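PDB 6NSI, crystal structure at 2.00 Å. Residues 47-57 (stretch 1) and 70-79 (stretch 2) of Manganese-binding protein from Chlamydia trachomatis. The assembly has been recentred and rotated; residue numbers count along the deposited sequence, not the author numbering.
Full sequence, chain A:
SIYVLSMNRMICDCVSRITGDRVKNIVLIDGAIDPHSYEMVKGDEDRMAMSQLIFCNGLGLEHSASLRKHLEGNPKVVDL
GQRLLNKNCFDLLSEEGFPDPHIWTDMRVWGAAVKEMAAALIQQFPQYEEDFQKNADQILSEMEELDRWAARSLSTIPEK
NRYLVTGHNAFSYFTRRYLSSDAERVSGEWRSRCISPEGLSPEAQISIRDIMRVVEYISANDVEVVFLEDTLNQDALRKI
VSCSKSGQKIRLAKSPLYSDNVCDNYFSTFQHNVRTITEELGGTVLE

Stretch 1, residues 47-57: RMAMSQLIFCN
Stretch 2 70-79: HLEGNPKVVD

The two stretches form a short parallel β-ladder, extended at its N-terminal end by a lysine that reaches across to backbone carbonyls of Met48 and Ser51. Strand 54-56 runs alongside strand 77-79 at 23°, in the register Ile54-Val77, Phe55-Val78, Cys56-Asp79, with CA-CA separations of 4.6, 4.8 and 5.0 Å. Both backbones are extended (phi/psi -122/111 at Ile54, -105/110 at Val78). Three nearly linear hydrogen bonds hold them: Ile54 N to Lys76 O (2.8 Å), Val78 N to Ile54 O (2.8 Å) and Cys56 N to Val78 O (2.9 Å).

Ile54, Cys56 (m), Val77 (t) and Asp79 (chi1 t) share one face. There Leu71 covers the strand, its CD2 3.8 Å from Ile54 CG2 and its CD1 3.7 Å from Cys56 SG; Ile54 and Leu71 are both mt. On the other face Phe55 (chi1 -77°, chi2 104°) meets Val78 (t), CD2 to CB 3.5 Å.

A type II turn, Leu71-Asn74, with Gly73 at phi/psi 84/4, leads into a type I turn, Asn74-Val77. Asn74 (chi1 t) braces both: ND2 donates to His70 O (3.0 Å), and OD1 accepts from Lys76 N (2.8 Å). Lys76 (mttt) donates from NZ to Met48 O (3.0 Å) and Ser51 O (2.9 Å), its positive charge suiting their partial negative charge. Met48 (mtt) places SD 3.5 Å from His70 CB.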

# COMPACT_ATOMS: atom_id res chain seq x y z
N ARG A 47 20.22 3.33 -13.63
CA ARG A 47 18.90 2.79 -13.94
C ARG A 47 17.95 3.92 -14.33
O ARG A 47 17.17 3.79 -15.27
CB ARG A 47 18.36 2.00 -12.75
CG ARG A 47 19.10 0.70 -12.54
CD ARG A 47 18.84 0.06 -11.19
NE ARG A 47 19.51 -1.23 -11.11
CZ ARG A 47 20.52 -1.52 -10.29
NH1 ARG A 47 20.99 -0.61 -9.43
NH2 ARG A 47 21.06 -2.73 -10.32
N MET A 48 18.04 5.05 -13.62
CA MET A 48 17.25 6.21 -14.00
C MET A 48 17.71 6.76 -15.35
O MET A 48 16.88 7.12 -16.20
CB MET A 48 17.34 7.28 -12.92
CG MET A 48 16.67 6.88 -11.59
SD MET A 48 16.93 8.16 -10.34
CE MET A 48 16.16 7.37 -8.90
N ALA A 49 19.03 6.81 -15.56
CA ALA A 49 19.58 7.42 -16.76
C ALA A 49 19.17 6.67 -18.02
O ALA A 49 18.82 7.28 -19.03
CB ALA A 49 21.10 7.51 -16.63
N MET A 50 19.21 5.33 -17.98
CA MET A 50 18.82 4.55 -19.15
C MET A 50 17.31 4.43 -19.35
O MET A 50 16.88 3.93 -20.39
CB MET A 50 19.42 3.14 -19.07
CG MET A 50 18.59 2.15 -18.27
SD MET A 50 19.45 0.59 -17.96
CE MET A 50 20.82 1.14 -16.95
N SER A 51 16.49 4.89 -18.40
CA SER A 51 15.05 4.70 -18.47
C SER A 51 14.35 5.84 -19.21
O SER A 51 14.86 6.96 -19.30
CB SER A 51 14.46 4.56 -17.07
OG SER A 51 14.71 3.26 -16.59
N GLN A 52 13.17 5.53 -19.76
CA GLN A 52 12.38 6.53 -20.47
C GLN A 52 11.36 7.21 -19.58
O GLN A 52 10.95 8.35 -19.86
CB GLN A 52 11.65 5.90 -21.66
CG GLN A 52 12.55 5.27 -22.72
CD GLN A 52 13.57 6.24 -23.29
OE1 GLN A 52 13.25 7.39 -23.60
NE2 GLN A 52 14.81 5.78 -23.43
N LEU A 53 10.91 6.52 -18.53
CA LEU A 53 9.91 7.02 -17.60
C LEU A 53 10.26 6.46 -16.23
O LEU A 53 10.72 5.32 -16.13
CB LEU A 53 8.49 6.57 -18.00
CG LEU A 53 7.79 7.19 -19.22
CD1 LEU A 53 6.49 6.44 -19.51
CD2 LEU A 53 7.54 8.66 -18.98
N ILE A 54 10.05 7.27 -15.19
CA ILE A 54 10.28 6.87 -13.79
C ILE A 54 8.97 7.03 -13.04
O ILE A 54 8.52 8.16 -12.80
CB ILE A 54 11.38 7.69 -13.12
CG1 ILE A 54 12.71 7.49 -13.84
CG2 ILE A 54 11.48 7.32 -11.64
CD1 ILE A 54 13.81 8.44 -13.38
N PHE A 55 8.36 5.91 -12.65
CA PHE A 55 7.06 5.91 -11.99
C PHE A 55 7.25 5.93 -10.47
O PHE A 55 7.84 5.00 -9.90
CB PHE A 55 6.25 4.70 -12.45
CG PHE A 55 5.65 4.85 -13.82
CD1 PHE A 55 6.20 4.20 -14.91
CD2 PHE A 55 4.52 5.65 -14.02
CE1 PHE A 55 5.65 4.33 -16.18
CE2 PHE A 55 3.96 5.79 -15.29
CZ PHE A 55 4.53 5.13 -16.37
N CYS A 56 6.76 7.00 -9.83
CA CYS A 56 6.85 7.22 -8.39
C CYS A 56 5.47 7.20 -7.76
O CYS A 56 4.46 7.53 -8.39
CB CYS A 56 7.49 8.57 -8.08
SG CYS A 56 9.09 8.77 -8.83
N ASN A 57 5.45 6.85 -6.47
CA ASN A 57 4.21 6.91 -5.70
C ASN A 57 3.84 8.34 -5.37
O ASN A 57 2.65 8.69 -5.37
CB ASN A 57 4.35 6.11 -4.40
CG ASN A 57 3.03 5.98 -3.67
OD1 ASN A 57 2.27 5.07 -3.95
ND2 ASN A 57 2.76 6.88 -2.71
N HIS A 70 17.39 13.17 -7.29
CA HIS A 70 17.27 12.61 -8.63
C HIS A 70 15.86 12.69 -9.20
O HIS A 70 15.71 12.62 -10.42
CB HIS A 70 17.73 11.15 -8.62
CG HIS A 70 19.20 10.99 -8.36
ND1 HIS A 70 19.74 11.06 -7.09
CD2 HIS A 70 20.23 10.76 -9.20
CE1 HIS A 70 21.05 10.88 -7.17
NE2 HIS A 70 21.37 10.70 -8.44
N LEU A 71 14.84 12.85 -8.36
CA LEU A 71 13.46 12.80 -8.82
C LEU A 71 12.80 14.17 -8.92
O LEU A 71 12.00 14.39 -9.83
CB LEU A 71 12.62 11.91 -7.89
CG LEU A 71 12.98 10.43 -7.77
CD1 LEU A 71 12.00 9.72 -6.81
CD2 LEU A 71 13.01 9.78 -9.15
N GLU A 72 13.12 15.07 -8.00
CA GLU A 72 12.53 16.41 -8.01
C GLU A 72 13.07 17.18 -9.21
O GLU A 72 14.29 17.34 -9.37
CB GLU A 72 12.83 17.13 -6.69
CG GLU A 72 11.96 16.62 -5.52
CD GLU A 72 12.37 17.13 -4.13
OE1 GLU A 72 13.48 17.68 -3.98
OE2 GLU A 72 11.58 16.95 -3.18
N GLY A 73 12.17 17.62 -10.09
CA GLY A 73 12.56 18.33 -11.30
C GLY A 73 12.95 17.45 -12.47
O GLY A 73 13.36 17.98 -13.51
N ASN A 74 12.83 16.14 -12.33
CA ASN A 74 13.18 15.20 -13.38
C ASN A 74 12.00 15.05 -14.34
O ASN A 74 10.93 14.58 -13.91
CB ASN A 74 13.56 13.86 -12.78
CG ASN A 74 14.19 12.94 -13.77
OD1 ASN A 74 13.77 12.86 -14.92
ND2 ASN A 74 15.22 12.22 -13.34
N PRO A 75 12.14 15.42 -15.62
CA PRO A 75 11.02 15.29 -16.56
C PRO A 75 10.56 13.86 -16.79
O PRO A 75 9.45 13.66 -17.28
CB PRO A 75 11.56 15.91 -17.86
CG PRO A 75 12.82 16.62 -17.47
CD PRO A 75 13.36 15.94 -16.26
N LYS A 76 11.39 12.85 -16.47
CA LYS A 76 10.97 11.46 -16.59
C LYS A 76 9.98 11.03 -15.50
O LYS A 76 9.36 9.97 -15.64
CB LYS A 76 12.17 10.52 -16.52
CG LYS A 76 13.19 10.71 -17.60
CD LYS A 76 14.35 9.75 -17.43
CE LYS A 76 15.36 9.96 -18.55
NZ LYS A 76 16.60 9.15 -18.37
N VAL A 77 9.83 11.79 -14.42
CA VAL A 77 9.07 11.31 -13.27
C VAL A 77 7.57 11.43 -13.55
O VAL A 77 7.08 12.49 -13.95
CB VAL A 77 9.45 12.08 -11.99
CG1 VAL A 77 8.46 11.76 -10.89
CG2 VAL A 77 10.87 11.71 -11.55
N VAL A 78 6.86 10.32 -13.36
CA VAL A 78 5.41 10.28 -13.29
C VAL A 78 5.04 10.11 -11.82
O VAL A 78 5.30 9.05 -11.23
CB VAL A 78 4.83 9.13 -14.14
CG1 VAL A 78 3.33 9.01 -13.90
CG2 VAL A 78 5.15 9.33 -15.62
N ASP A 79 4.47 11.15 -11.21
CA ASP A 79 4.10 11.16 -9.79
C ASP A 79 2.64 10.71 -9.69
O ASP A 79 1.71 11.52 -9.78
CB ASP A 79 4.31 12.54 -9.18
CG ASP A 79 4.10 12.57 -7.67
OD1 ASP A 79 3.22 11.84 -7.17
OD2 ASP A 79 4.80 13.35 -6.99